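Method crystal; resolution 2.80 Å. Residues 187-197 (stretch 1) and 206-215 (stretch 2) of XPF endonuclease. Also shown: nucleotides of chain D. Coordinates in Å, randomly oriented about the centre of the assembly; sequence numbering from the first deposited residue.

Stretch 1 187-197: RFFTASKAEIS
Stretch 2 (206-215) RAEEIKKILM

Stretch 2 is helical throughout, Arg-206 to Met-215, whereas stretch 1 ends one helix, turns through a loop and enters another that is helical by Ala-194. The axes of helix 193-197 and helix 206-215 approach to 8.8 Å, with 127° between their N-to-C directions, so the two helices run obliquely, nearer antiparallel than parallel. Two CA-CA pairs set the register: Phe-189 with Leu-214 at 7.0 Å and Lys-193 with Ala-207 at 5.3 Å. Together the stretches bury 438 Å².

Phe-188 closes the first helix with chi1 169° (t) and chi2 71°. Its CA-CB bond points sideways, but the long ring carries CZ to 4.2 Å from Ile-210 CG2, an apolar contact between buried residues. Phe-189 is the first residue to leave helical phi/psi (-70/11°). With chi1 -73° (m) and chi2 -27°, it brings CD1 to 3.7 Å from CD2 of Leu-214, itself directed toward stretch 1 with chi1 -77° (m) and chi2 166° (t).

Thr-190 (-134/-14°) points away, and Ala-191 (-72/175°) extends the backbone. The turn leaves the carbonyl of Ala-191 available to Lys-211, whose NZ donates a hydrogen bond to Ala-191 O at 2.8 Å, the one hydrogen bond across the stretches. Lys-211 reaches it by a bent path: chi1 -80° (m), then chi2 -95°, chi3 33° and chi4 139°, all off the wells. Its aliphatic portion packs on the way, with CD 3.8 Å from Ser-192 C and 3.3 Å from Lys-193 N, which helps explain why a long, amphipathic side chain suits this site.

Ser-192 (-105/151°, chi1 58°, p) is the N-cap: its OG accepts a weak capping bond from Glu-195 N at 3.5 Å. Ser-192 O also accepts from Ile-196 N at 3.0 Å, as the following turn forms. Lys-193 (-25/-55°), modelled only to CB, brings its backbone close to stretch 2, with Lys-193 O 3.7 Å from Ala-207 CB. The small methyl of Ala-207 points toward stretch 1 and accompanies the short 5.3 Å CA separation. Ala-194 and Glu-195 make no contact with stretch 2.

Ile-196, buried and pointing toward stretch 2, adopts chi1 -66° (m) and chi2 172° (t). Its CG2 lies 4.1 Å from both Ala-207 CB and Ile-210 CD1, while its CD1 is 3.8 Å from Lys-211 CG. The branched aliphatic side chain thus meets Ala-207 and, one turn later, the adjacent Ile-210 and Lys-211. Ile-210 answers with chi1 -72° (m) and chi2 162° (t). Ser-197 (chi1 27°) completes the contact, CB lying 4.2 Å from Ala-207 CB.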

# COMPACT_ATOMS: atom_id res chain seq x y z
N ARG A 187 -19.34 3.88 -20.72
CA ARG A 187 -18.82 4.08 -22.07
C ARG A 187 -17.79 2.99 -22.40
O ARG A 187 -17.81 2.44 -23.51
CB ARG A 187 -18.25 5.50 -22.25
N PHE A 188 -16.94 2.64 -21.44
CA PHE A 188 -15.91 1.62 -21.69
C PHE A 188 -16.49 0.24 -21.89
O PHE A 188 -16.04 -0.52 -22.75
CB PHE A 188 -14.87 1.54 -20.55
CG PHE A 188 -13.97 0.34 -20.65
CD1 PHE A 188 -12.99 0.26 -21.65
CD2 PHE A 188 -14.13 -0.74 -19.79
CE1 PHE A 188 -12.18 -0.84 -21.78
CE2 PHE A 188 -13.31 -1.85 -19.90
CZ PHE A 188 -12.33 -1.90 -20.92
N PHE A 189 -17.49 -0.09 -21.06
CA PHE A 189 -18.14 -1.40 -21.06
C PHE A 189 -18.99 -1.63 -22.30
O PHE A 189 -19.73 -2.60 -22.38
CB PHE A 189 -19.03 -1.53 -19.83
CG PHE A 189 -18.28 -1.71 -18.56
CD1 PHE A 189 -17.03 -2.28 -18.56
CD2 PHE A 189 -18.85 -1.34 -17.36
CE1 PHE A 189 -16.34 -2.47 -17.39
CE2 PHE A 189 -18.17 -1.54 -16.17
CZ PHE A 189 -16.90 -2.11 -16.20
N THR A 190 -18.85 -0.75 -23.27
CA THR A 190 -19.78 -0.63 -24.36
C THR A 190 -19.01 -0.54 -25.64
O THR A 190 -19.58 -0.71 -26.71
CB THR A 190 -20.67 0.60 -24.12
OG1 THR A 190 -22.01 0.15 -23.92
CG2 THR A 190 -20.60 1.63 -25.23
N ALA A 191 -17.71 -0.30 -25.53
CA ALA A 191 -16.89 -0.20 -26.73
C ALA A 191 -16.66 -1.54 -27.41
O ALA A 191 -17.08 -2.61 -26.91
CB ALA A 191 -15.58 0.45 -26.41
N SER A 192 -16.00 -1.48 -28.55
CA SER A 192 -15.80 -2.66 -29.38
C SER A 192 -14.36 -3.16 -29.26
O SER A 192 -13.44 -2.35 -29.05
CB SER A 192 -16.08 -2.28 -30.84
OG SER A 192 -15.21 -1.22 -31.23
N LYS A 193 -14.17 -4.48 -29.43
CA LYS A 193 -12.83 -5.07 -29.57
C LYS A 193 -11.84 -4.00 -30.10
O LYS A 193 -10.81 -3.73 -29.47
CB LYS A 193 -12.83 -6.32 -30.47
N ALA A 194 -12.18 -3.39 -31.24
CA ALA A 194 -11.32 -2.38 -31.87
C ALA A 194 -10.94 -1.24 -30.94
O ALA A 194 -9.77 -0.82 -30.89
CB ALA A 194 -12.02 -1.80 -33.11
N GLU A 195 -11.93 -0.75 -30.21
CA GLU A 195 -11.81 0.54 -29.54
C GLU A 195 -11.09 0.40 -28.21
O GLU A 195 -10.34 1.28 -27.79
CB GLU A 195 -13.19 1.15 -29.37
CG GLU A 195 -13.26 2.59 -29.86
CD GLU A 195 -14.70 3.06 -30.06
OE1 GLU A 195 -15.65 2.35 -29.60
OE2 GLU A 195 -14.86 4.16 -30.69
N ILE A 196 -11.35 -0.74 -27.57
CA ILE A 196 -10.68 -1.21 -26.39
C ILE A 196 -9.21 -1.56 -26.64
O ILE A 196 -8.43 -1.59 -25.69
CB ILE A 196 -11.36 -2.48 -25.87
CG1 ILE A 196 -12.77 -2.18 -25.39
CG2 ILE A 196 -10.54 -3.11 -24.76
CD1 ILE A 196 -13.56 -3.41 -25.04
N SER A 197 -8.83 -1.88 -27.87
CA SER A 197 -7.44 -2.21 -28.12
C SER A 197 -6.65 -0.96 -28.42
O SER A 197 -5.42 -0.99 -28.41
CB SER A 197 -7.27 -3.23 -29.24
OG SER A 197 -8.35 -3.18 -30.15
N ARG A 206 -6.21 -9.51 -25.32
CA ARG A 206 -6.83 -9.06 -24.08
C ARG A 206 -8.19 -8.38 -24.35
O ARG A 206 -9.12 -8.49 -23.54
CB ARG A 206 -5.88 -8.15 -23.28
N ALA A 207 -8.29 -7.70 -25.49
CA ALA A 207 -9.52 -7.04 -25.88
C ALA A 207 -10.61 -8.07 -26.08
O ALA A 207 -11.72 -7.92 -25.55
CB ALA A 207 -9.31 -6.21 -27.15
N GLU A 208 -10.29 -9.13 -26.83
CA GLU A 208 -11.20 -10.26 -27.07
C GLU A 208 -11.70 -10.80 -25.74
O GLU A 208 -12.90 -10.91 -25.51
CB GLU A 208 -10.53 -11.38 -27.90
N GLU A 209 -10.76 -11.10 -24.84
CA GLU A 209 -11.11 -11.64 -23.53
C GLU A 209 -12.14 -10.73 -22.81
O GLU A 209 -13.13 -11.22 -22.23
CB GLU A 209 -9.82 -11.87 -22.71
CG GLU A 209 -10.00 -12.27 -21.22
CD GLU A 209 -10.63 -13.64 -21.03
OE1 GLU A 209 -11.30 -14.14 -21.96
OE2 GLU A 209 -10.47 -14.23 -19.94
N ILE A 210 -11.90 -9.41 -22.88
CA ILE A 210 -12.70 -8.43 -22.15
C ILE A 210 -14.10 -8.42 -22.73
O ILE A 210 -15.10 -8.63 -21.99
CB ILE A 210 -12.08 -7.02 -22.21
CG1 ILE A 210 -10.81 -6.95 -21.35
CG2 ILE A 210 -13.08 -5.98 -21.74
CD1 ILE A 210 -9.90 -5.78 -21.68
N LYS A 211 -14.17 -8.21 -24.05
CA LYS A 211 -15.42 -8.23 -24.78
C LYS A 211 -16.17 -9.52 -24.48
O LYS A 211 -17.30 -9.46 -24.02
CB LYS A 211 -15.18 -8.04 -26.28
CG LYS A 211 -14.93 -6.58 -26.70
CD LYS A 211 -16.21 -5.79 -27.20
CE LYS A 211 -17.54 -6.17 -26.53
NZ LYS A 211 -18.36 -4.98 -26.25
N LYS A 212 -15.51 -10.67 -24.68
CA LYS A 212 -16.17 -11.95 -24.46
C LYS A 212 -16.77 -11.97 -23.07
O LYS A 212 -17.90 -12.42 -22.90
CB LYS A 212 -15.25 -13.16 -24.71
N ILE A 213 -16.06 -11.43 -22.07
CA ILE A 213 -16.63 -11.40 -20.71
C ILE A 213 -17.85 -10.47 -20.58
O ILE A 213 -18.82 -10.78 -19.90
CB ILE A 213 -15.60 -11.01 -19.65
CG1 ILE A 213 -14.63 -12.15 -19.43
CG2 ILE A 213 -16.30 -10.69 -18.33
CD1 ILE A 213 -13.34 -11.71 -18.82
N LEU A 214 -17.79 -9.33 -21.25
CA LEU A 214 -18.81 -8.34 -21.16
C LEU A 214 -20.11 -8.83 -21.77
O LEU A 214 -21.19 -8.39 -21.38
CB LEU A 214 -18.36 -7.09 -21.90
CG LEU A 214 -17.35 -6.22 -21.16
CD1 LEU A 214 -16.72 -5.23 -22.11
CD2 LEU A 214 -18.02 -5.50 -19.99
N MET A 215 -20.00 -9.77 -22.72
CA MET A 215 -21.12 -10.15 -23.60
C MET A 215 -21.63 -11.57 -23.49
O MET A 215 -22.81 -11.80 -23.70
CB MET A 215 -20.77 -9.89 -25.06
CG MET A 215 -20.23 -8.51 -25.31
SD MET A 215 -20.74 -7.86 -26.91
CE MET A 215 -22.56 -7.77 -26.73
P DT D 7 -1.78 -8.81 -25.11
OP1 DT D 7 -3.07 -8.08 -24.91
OP2 DT D 7 -1.75 -9.92 -26.10
O5' DT D 7 -0.65 -7.69 -25.28
C5' DT D 7 -0.57 -6.74 -24.23
C4' DT D 7 0.39 -5.62 -24.58
O4' DT D 7 1.74 -6.14 -24.60
C3' DT D 7 0.17 -4.99 -25.95
O3' DT D 7 0.09 -3.59 -25.73
C2' DT D 7 1.38 -5.45 -26.79
C1' DT D 7 2.45 -5.63 -25.73
N1 DT D 7 3.57 -6.62 -25.94
C2 DT D 7 4.88 -6.22 -25.65
O2 DT D 7 5.23 -5.11 -25.28
N3 DT D 7 5.82 -7.20 -25.84
C4 DT D 7 5.60 -8.50 -26.25
O4 DT D 7 6.55 -9.26 -26.37
C5 DT D 7 4.23 -8.88 -26.52
C7 DT D 7 3.89 -10.27 -26.98
C6 DT D 7 3.28 -7.93 -26.35